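Long-range contact in cypemycin cysteine dehydrogenase (decarboxylating) (Streptomyces sp, PDB 6JDD), which catalyses the flavin-dependent oxidative decarboxylation of the C-terminal cysteine of the cypemycin precursor peptide during biosynthesis of this linaridin: residues Arg32-Pro46 against Leu57-Ser69. Sequence-based numbering, arbitrary orientation.
With FAD (flavin-adenine dinucleotide), chain B.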
loop_
_atom_site.group_PDB
_atom_site.type_symbol
_atom_site.label_atom_id
_atom_site.label_comp_id
_atom_site.label_asym_id
_atom_site.label_seq_id
_atom_site.Cartn_x
_atom_site.Cartn_y
_atom_site.Cartn_z
ATOM N N ARG A 32 27.327 -18.630 -24.122
ATOM C CA ARG A 32 28.471 -17.953 -23.430
ATOM C C ARG A 32 29.681 -18.898 -23.334
ATOM O O ARG A 32 30.792 -18.403 -23.424
ATOM C CB ARG A 32 28.024 -17.448 -22.056
ATOM C CG ARG A 32 26.872 -16.453 -22.126
ATOM C CD ARG A 32 27.307 -15.035 -22.351
ATOM N NE ARG A 32 28.011 -14.594 -21.169
ATOM C CZ ARG A 32 29.324 -14.561 -21.020
ATOM N NH1 ARG A 32 30.138 -14.931 -21.998
ATOM N NH2 ARG A 32 29.812 -14.125 -19.882
ATOM N N GLU A 33 29.485 -20.200 -23.126
ATOM C CA GLU A 33 30.594 -21.185 -23.007
ATOM C C GLU A 33 31.095 -21.547 -24.406
ATOM O O GLU A 33 32.317 -21.559 -24.623
ATOM C CB GLU A 33 30.161 -22.457 -22.264
ATOM C CG GLU A 33 29.740 -22.214 -20.819
ATOM C CD GLU A 33 30.865 -22.025 -19.805
ATOM O OE1 GLU A 33 30.852 -22.758 -18.778
ATOM O OE2 GLU A 33 31.738 -21.138 -20.017
ATOM N N PHE A 34 30.180 -21.840 -25.322
ATOM C CA PHE A 34 30.505 -22.111 -26.741
ATOM C C PHE A 34 31.316 -20.950 -27.353
ATOM O O PHE A 34 32.201 -21.210 -28.168
ATOM C CB PHE A 34 29.200 -22.375 -27.479
ATOM C CG PHE A 34 29.389 -22.710 -28.928
ATOM C CD1 PHE A 34 30.053 -23.875 -29.284
ATOM C CD2 PHE A 34 28.924 -21.861 -29.926
ATOM C CE1 PHE A 34 30.242 -24.194 -30.618
ATOM C CE2 PHE A 34 29.106 -22.190 -31.257
ATOM C CZ PHE A 34 29.767 -23.353 -31.598
ATOM N N GLN A 35 31.067 -19.693 -26.986
ATOM C CA GLN A 35 31.688 -18.541 -27.703
ATOM C C GLN A 35 31.986 -17.390 -26.740
ATOM O O GLN A 35 31.400 -16.317 -26.843
ATOM C CB GLN A 35 30.745 -18.188 -28.846
ATOM C CG GLN A 35 31.345 -17.269 -29.884
ATOM C CD GLN A 35 30.482 -17.123 -31.118
ATOM O OE1 GLN A 35 29.602 -17.955 -31.418
ATOM N NE2 GLN A 35 30.764 -16.047 -31.852
ATOM N N PRO A 36 32.967 -17.579 -25.823
ATOM C CA PRO A 36 33.231 -16.639 -24.724
ATOM C C PRO A 36 33.524 -15.190 -25.135
ATOM O O PRO A 36 33.328 -14.314 -24.361
ATOM C CB PRO A 36 34.486 -17.210 -24.036
ATOM C CG PRO A 36 34.478 -18.694 -24.402
ATOM C CD PRO A 36 33.900 -18.728 -25.804
ATOM N N GLU A 37 33.926 -14.979 -26.378
ATOM C CA GLU A 37 34.302 -13.620 -26.833
ATOM C C GLU A 37 33.069 -12.835 -27.273
ATOM O O GLU A 37 33.168 -11.621 -27.394
ATOM C CB GLU A 37 35.286 -13.740 -27.994
ATOM C CG GLU A 37 34.750 -14.556 -29.157
ATOM C CD GLU A 37 34.600 -16.031 -28.858
ATOM O OE1 GLU A 37 34.698 -16.393 -27.691
ATOM O OE2 GLU A 37 34.383 -16.801 -29.789
ATOM N N LEU A 38 31.959 -13.527 -27.494
ATOM C CA LEU A 38 30.703 -12.906 -27.971
ATOM C C LEU A 38 30.070 -12.071 -26.860
ATOM O O LEU A 38 29.928 -12.590 -25.773
ATOM C CB LEU A 38 29.753 -14.016 -28.410
ATOM C CG LEU A 38 28.439 -13.560 -29.038
ATOM C CD1 LEU A 38 28.663 -12.597 -30.190
ATOM C CD2 LEU A 38 27.670 -14.771 -29.514
ATOM N N VAL A 39 29.712 -10.824 -27.140
ATOM C CA VAL A 39 28.871 -10.002 -26.225
ATOM C C VAL A 39 27.391 -10.263 -26.535
ATOM O O VAL A 39 26.972 -10.020 -27.669
ATOM C CB VAL A 39 29.226 -8.508 -26.323
ATOM C CG1 VAL A 39 28.268 -7.629 -25.532
ATOM C CG2 VAL A 39 30.631 -8.261 -25.858
ATOM N N VAL A 40 26.629 -10.717 -25.544
ATOM C CA VAL A 40 25.200 -11.093 -25.689
ATOM C C VAL A 40 24.377 -10.090 -24.888
ATOM O O VAL A 40 24.481 -10.069 -23.664
ATOM C CB VAL A 40 24.972 -12.530 -25.207
ATOM C CG1 VAL A 40 23.522 -12.975 -25.323
ATOM C CG2 VAL A 40 25.860 -13.500 -25.922
ATOM N N ASN A 41 23.601 -9.277 -25.576
ATOM C CA ASN A 41 22.571 -8.397 -24.973
ATOM C C ASN A 41 21.235 -9.139 -24.948
ATOM O O ASN A 41 20.994 -9.976 -25.809
ATOM C CB ASN A 41 22.444 -7.071 -25.720
ATOM C CG ASN A 41 23.779 -6.393 -25.919
ATOM O OD1 ASN A 41 24.387 -5.896 -24.975
ATOM N ND2 ASN A 41 24.227 -6.355 -27.160
ATOM N N VAL A 42 20.398 -8.836 -23.972
ATOM C CA VAL A 42 19.104 -9.539 -23.809
ATOM C C VAL A 42 18.023 -8.547 -23.387
ATOM O O VAL A 42 18.245 -7.740 -22.466
ATOM C CB VAL A 42 19.215 -10.688 -22.796
ATOM C CG1 VAL A 42 17.922 -11.479 -22.740
ATOM C CG2 VAL A 42 20.373 -11.617 -23.098
ATOM N N SER A 43 16.900 -8.613 -24.074
ATOM C CA SER A 43 15.650 -7.900 -23.709
ATOM C C SER A 43 14.598 -8.956 -23.358
ATOM O O SER A 43 14.610 -10.036 -23.927
ATOM C CB SER A 43 15.186 -6.939 -24.797
ATOM O OG SER A 43 14.903 -7.598 -26.024
ATOM N N VAL A 44 13.747 -8.667 -22.406
ATOM C CA VAL A 44 12.773 -9.670 -21.919
ATOM C C VAL A 44 11.424 -8.971 -21.778
ATOM O O VAL A 44 11.344 -7.963 -21.114
ATOM C CB VAL A 44 13.232 -10.256 -20.571
ATOM C CG1 VAL A 44 12.271 -11.303 -20.078
ATOM C CG2 VAL A 44 14.629 -10.822 -20.625
ATOM N N THR A 45 10.377 -9.524 -22.352
ATOM C CA THR A 45 9.025 -8.924 -22.298
ATOM C C THR A 45 8.470 -9.206 -20.926
ATOM O O THR A 45 8.832 -10.195 -20.321
ATOM C CB THR A 45 8.028 -9.450 -23.337
ATOM O OG1 THR A 45 7.667 -10.815 -23.085
ATOM C CG2 THR A 45 8.535 -9.268 -24.749
ATOM N N PRO A 46 7.574 -8.336 -20.428
ATOM C CA PRO A 46 6.869 -8.603 -19.184
ATOM C C PRO A 46 6.348 -10.065 -19.165
ATOM O O PRO A 46 6.550 -10.749 -18.229
ATOM C CB PRO A 46 5.792 -7.517 -19.248
ATOM C CG PRO A 46 6.489 -6.367 -19.909
ATOM C CD PRO A 46 7.217 -7.049 -21.043
ATOM N N LEU A 57 19.572 -13.697 -15.967
ATOM C CA LEU A 57 20.170 -13.287 -17.255
ATOM C C LEU A 57 21.239 -12.216 -17.007
ATOM O O LEU A 57 22.248 -12.195 -17.727
ATOM C CB LEU A 57 19.078 -12.756 -18.192
ATOM C CG LEU A 57 18.043 -13.765 -18.666
ATOM C CD1 LEU A 57 16.872 -13.044 -19.312
ATOM C CD2 LEU A 57 18.629 -14.765 -19.628
ATOM N N ARG A 58 20.988 -11.302 -16.077
ATOM C CA ARG A 58 22.016 -10.292 -15.738
ATOM C C ARG A 58 23.316 -11.020 -15.371
ATOM O O ARG A 58 24.370 -10.467 -15.659
ATOM C CB ARG A 58 21.574 -9.379 -14.599
ATOM C CG ARG A 58 20.561 -8.335 -15.004
ATOM C CD ARG A 58 20.164 -7.449 -13.845
ATOM N NE ARG A 58 18.802 -6.986 -14.056
ATOM C CZ ARG A 58 18.431 -6.170 -15.055
ATOM N NH1 ARG A 58 17.156 -5.804 -15.162
ATOM N NH2 ARG A 58 19.332 -5.706 -15.925
ATOM N N HIS A 59 23.252 -12.197 -14.746
ATOM C CA HIS A 59 24.451 -13.002 -14.381
ATOM C C HIS A 59 24.948 -13.785 -15.599
ATOM O O HIS A 59 26.140 -13.769 -15.861
ATOM C CB HIS A 59 24.191 -13.892 -13.148
ATOM C CG HIS A 59 23.977 -13.078 -11.912
ATOM N ND1 HIS A 59 25.026 -12.436 -11.271
ATOM C CD2 HIS A 59 22.838 -12.713 -11.256
ATOM C CE1 HIS A 59 24.535 -11.716 -10.264
ATOM N NE2 HIS A 59 23.187 -11.874 -10.225
ATOM N N LEU A 60 24.076 -14.438 -16.355
ATOM C CA LEU A 60 24.554 -15.354 -17.412
ATOM C C LEU A 60 24.999 -14.575 -18.653
ATOM O O LEU A 60 25.850 -15.080 -19.359
ATOM C CB LEU A 60 23.431 -16.334 -17.733
ATOM C CG LEU A 60 23.013 -17.211 -16.556
ATOM C CD1 LEU A 60 21.668 -17.889 -16.791
ATOM C CD2 LEU A 60 24.091 -18.241 -16.251
ATOM N N ALA A 61 24.436 -13.398 -18.916
ATOM C CA ALA A 61 24.711 -12.616 -20.138
ATOM C C ALA A 61 25.739 -11.543 -19.823
ATOM O O ALA A 61 25.602 -10.900 -18.805
ATOM C CB ALA A 61 23.433 -11.999 -20.659
ATOM N N ASN A 62 26.657 -11.297 -20.736
ATOM C CA ASN A 62 27.768 -10.344 -20.530
ATOM C C ASN A 62 27.430 -8.965 -21.095
ATOM O O ASN A 62 28.189 -8.060 -20.863
ATOM C CB ASN A 62 29.051 -10.884 -21.138
ATOM C CG ASN A 62 28.903 -11.286 -22.580
ATOM O OD1 ASN A 62 27.840 -11.644 -23.037
ATOM N ND2 ASN A 62 29.986 -11.235 -23.301
ATOM N N GLY A 63 26.342 -8.825 -21.845
ATOM C CA GLY A 63 25.932 -7.531 -22.430
ATOM C C GLY A 63 24.891 -6.852 -21.569
ATOM O O GLY A 63 24.762 -7.256 -20.459
ATOM N N LYS A 64 24.147 -5.880 -22.085
ATOM C CA LYS A 64 23.058 -5.201 -21.333
ATOM C C LYS A 64 21.840 -6.109 -21.257
ATOM O O LYS A 64 21.580 -6.865 -22.233
ATOM C CB LYS A 64 22.707 -3.881 -22.005
ATOM C CG LYS A 64 23.833 -2.855 -21.959
ATOM C CD LYS A 64 24.626 -2.863 -20.628
ATOM C CE LYS A 64 25.252 -1.529 -20.249
ATOM N NZ LYS A 64 26.155 -1.014 -21.311
ATOM N N VAL A 65 21.156 -6.067 -20.126
ATOM C CA VAL A 65 19.918 -6.861 -19.953
ATOM C C VAL A 65 18.849 -5.887 -19.503
ATOM O O VAL A 65 19.127 -5.074 -18.649
ATOM C CB VAL A 65 20.095 -8.035 -18.975
ATOM C CG1 VAL A 65 18.795 -8.787 -18.762
ATOM C CG2 VAL A 65 21.145 -9.006 -19.448
ATOM N N TRP A 66 17.694 -5.927 -20.137
ATOM C CA TRP A 66 16.590 -5.001 -19.800
ATOM C C TRP A 66 15.218 -5.619 -20.062
ATOM O O TRP A 66 15.070 -6.512 -20.919
ATOM C CB TRP A 66 16.734 -3.672 -20.507
ATOM C CG TRP A 66 17.174 -3.713 -21.934
ATOM C CD1 TRP A 66 18.461 -3.752 -22.374
ATOM C CD2 TRP A 66 16.355 -3.613 -23.109
ATOM N NE1 TRP A 66 18.504 -3.703 -23.732
ATOM C CE2 TRP A 66 17.230 -3.605 -24.211
ATOM C CE3 TRP A 66 14.974 -3.527 -23.339
ATOM C CZ2 TRP A 66 16.779 -3.525 -25.521
ATOM C CZ3 TRP A 66 14.526 -3.432 -24.633
ATOM C CH2 TRP A 66 15.420 -3.442 -25.704
ATOM N N VAL A 67 14.255 -5.160 -19.285
ATOM C CA VAL A 67 12.838 -5.501 -19.492
ATOM C C VAL A 67 12.313 -4.597 -20.598
ATOM O O VAL A 67 12.666 -3.397 -20.614
ATOM C CB VAL A 67 12.045 -5.383 -18.193
ATOM C CG1 VAL A 67 10.573 -5.615 -18.469
ATOM C CG2 VAL A 67 12.573 -6.376 -17.165
ATOM N N ASP A 68 11.567 -5.203 -21.518
ATOM C CA ASP A 68 11.034 -4.545 -22.729
ATOM C C ASP A 68 9.812 -3.661 -22.350
ATOM O O ASP A 68 8.650 -4.069 -22.516
ATOM C CB ASP A 68 10.713 -5.579 -23.821
ATOM C CG ASP A 68 10.131 -4.908 -25.066
ATOM O OD1 ASP A 68 10.503 -3.751 -25.285
ATOM O OD2 ASP A 68 9.277 -5.541 -25.793
ATOM N N SER A 69 10.097 -2.496 -21.804
ATOM C CA SER A 69 9.024 -1.599 -21.242
ATOM C C SER A 69 9.545 -0.180 -21.288
ATOM O O SER A 69 10.705 0.013 -20.979
ATOM C CB SER A 69 8.555 -1.913 -19.858
ATOM O OG SER A 69 7.780 -0.828 -19.396
HETATM P PA FAD B . 4.354 -8.560 -24.130
HETATM O O1A FAD B . 5.217 -7.342 -24.109
HETATM O O2A FAD B . 4.203 -9.343 -22.869
HETATM O O5B FAD B . 2.901 -8.172 -24.691
HETATM C C5B FAD B . 1.874 -7.781 -23.746
HETATM C C4B FAD B . 0.841 -6.937 -24.452
HETATM O O4B FAD B . 0.609 -5.728 -23.684
HETATM C C3B FAD B . 1.211 -6.466 -25.866
HETATM O O3B FAD B . 0.070 -6.440 -26.715
HETATM C C2B FAD B . 1.757 -5.058 -25.615
HETATM O O2B FAD B . 1.654 -4.222 -26.747
HETATM C C1B FAD B . 0.848 -4.592 -24.484
HETATM N N9A FAD B . 1.441 -3.560 -23.643
HETATM C C8A FAD B . 2.339 -2.589 -24.013
HETATM N N7A FAD B . 2.679 -1.809 -23.013
HETATM C C5A FAD B . 1.963 -2.297 -21.926
HETATM C C6A FAD B . 1.889 -1.901 -20.577
HETATM N N6A FAD B . 2.571 -0.879 -20.067
HETATM N N1A FAD B . 1.072 -2.612 -19.764
HETATM C C2A FAD B . 0.388 -3.640 -20.283
HETATM N N3A FAD B . 0.378 -4.103 -21.530
HETATM C C4A FAD B . 1.198 -3.376 -22.308
HETATM N N1 FAD B . 2.007 -17.630 -26.976
HETATM C C2 FAD B . 2.663 -18.057 -28.080
HETATM O O2 FAD B . 2.635 -17.405 -29.126
HETATM N N3 FAD B . 3.378 -19.213 -28.091
HETATM C C4 FAD B . 3.477 -20.017 -26.982
HETATM O O4 FAD B . 4.130 -21.049 -27.036
HETATM C C4X FAD B . 2.808 -19.606 -25.813
HETATM N N5 FAD B . 2.891 -20.360 -24.746
HETATM C C5X FAD B . 2.232 -19.939 -23.622
HETATM C C6 FAD B . 2.311 -20.736 -22.467
HETATM C C7 FAD B . 1.674 -20.377 -21.303
HETATM C C7M FAD B . 1.780 -21.255 -20.083
HETATM C C8 FAD B . 0.922 -19.176 -21.263
HETATM C C8M FAD B . 0.217 -18.760 -19.998
HETATM C C9 FAD B . 0.838 -18.385 -22.390
HETATM C C9A FAD B . 1.485 -18.745 -23.584
HETATM N N10 FAD B . 1.421 -17.970 -24.741
HETATM C C10 FAD B . 2.075 -18.370 -25.890
HETATM C "C1'" FAD B . 0.648 -16.715 -24.739
HETATM C "C2'" FAD B . 1.540 -15.497 -24.588
HETATM O "O2'" FAD B . 2.147 -15.502 -23.299
HETATM C "C3'" FAD B . 0.739 -14.204 -24.765
HETATM O "O3'" FAD B . 0.313 -14.096 -26.120
HETATM C "C4'" FAD B . 1.514 -12.943 -24.380
HETATM O "O4'" FAD B . 0.681 -11.795 -24.556
HETATM C "C5'" FAD B . 2.778 -12.771 -25.191
HETATM O "O5'" FAD B . 3.362 -11.470 -24.910
HETATM P P FAD B . 4.832 -11.136 -25.458
HETATM O O1P FAD B . 4.883 -11.474 -26.910
HETATM O O2P FAD B . 5.831 -11.755 -24.536
HETATM O O3P FAD B . 4.876 -9.541 -25.286
#
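The guanidinium of R32 lies with one face on the N62 amide, planes 14° apart, while near its edge NE donates to O of L60, 2.9 Å away. The W66 ring takes CB of S43 on one face, a CH-pi contact 3.5 Å from the six-membered centroid. The contact joins both strands of the beta-alpha-beta unit 39-44, 54-60, 65-67, with R32 reaching in from helix 24-34 and N62 in the loop before 65-67, this chain's outermost strand on that side of the parallel sheet. Bends at chi2 (-85°) and chi3 (-68°) bring R32 over the amide; an alanine here would probably uncover that face of N62 and deprive O of L60 of its NE donor. ND2 of N62 donates to O of L38, and N of V40 reaches OD1 of N62 from above the carbonyl plane. The parallel ladder pairs N of V42, W66, V44 and D68 with O of K64, V42, W66 and V44, respectively. On the V42 and V44 face, CD1 of L57 packs against CG1 of V42 and, tip to tip, CG2 of V44. OG1 of T45 donates to O2P of FAD. OD1 of N41 accepts the N-H of K64 on an in-plane lone pair, 2.9 Å away.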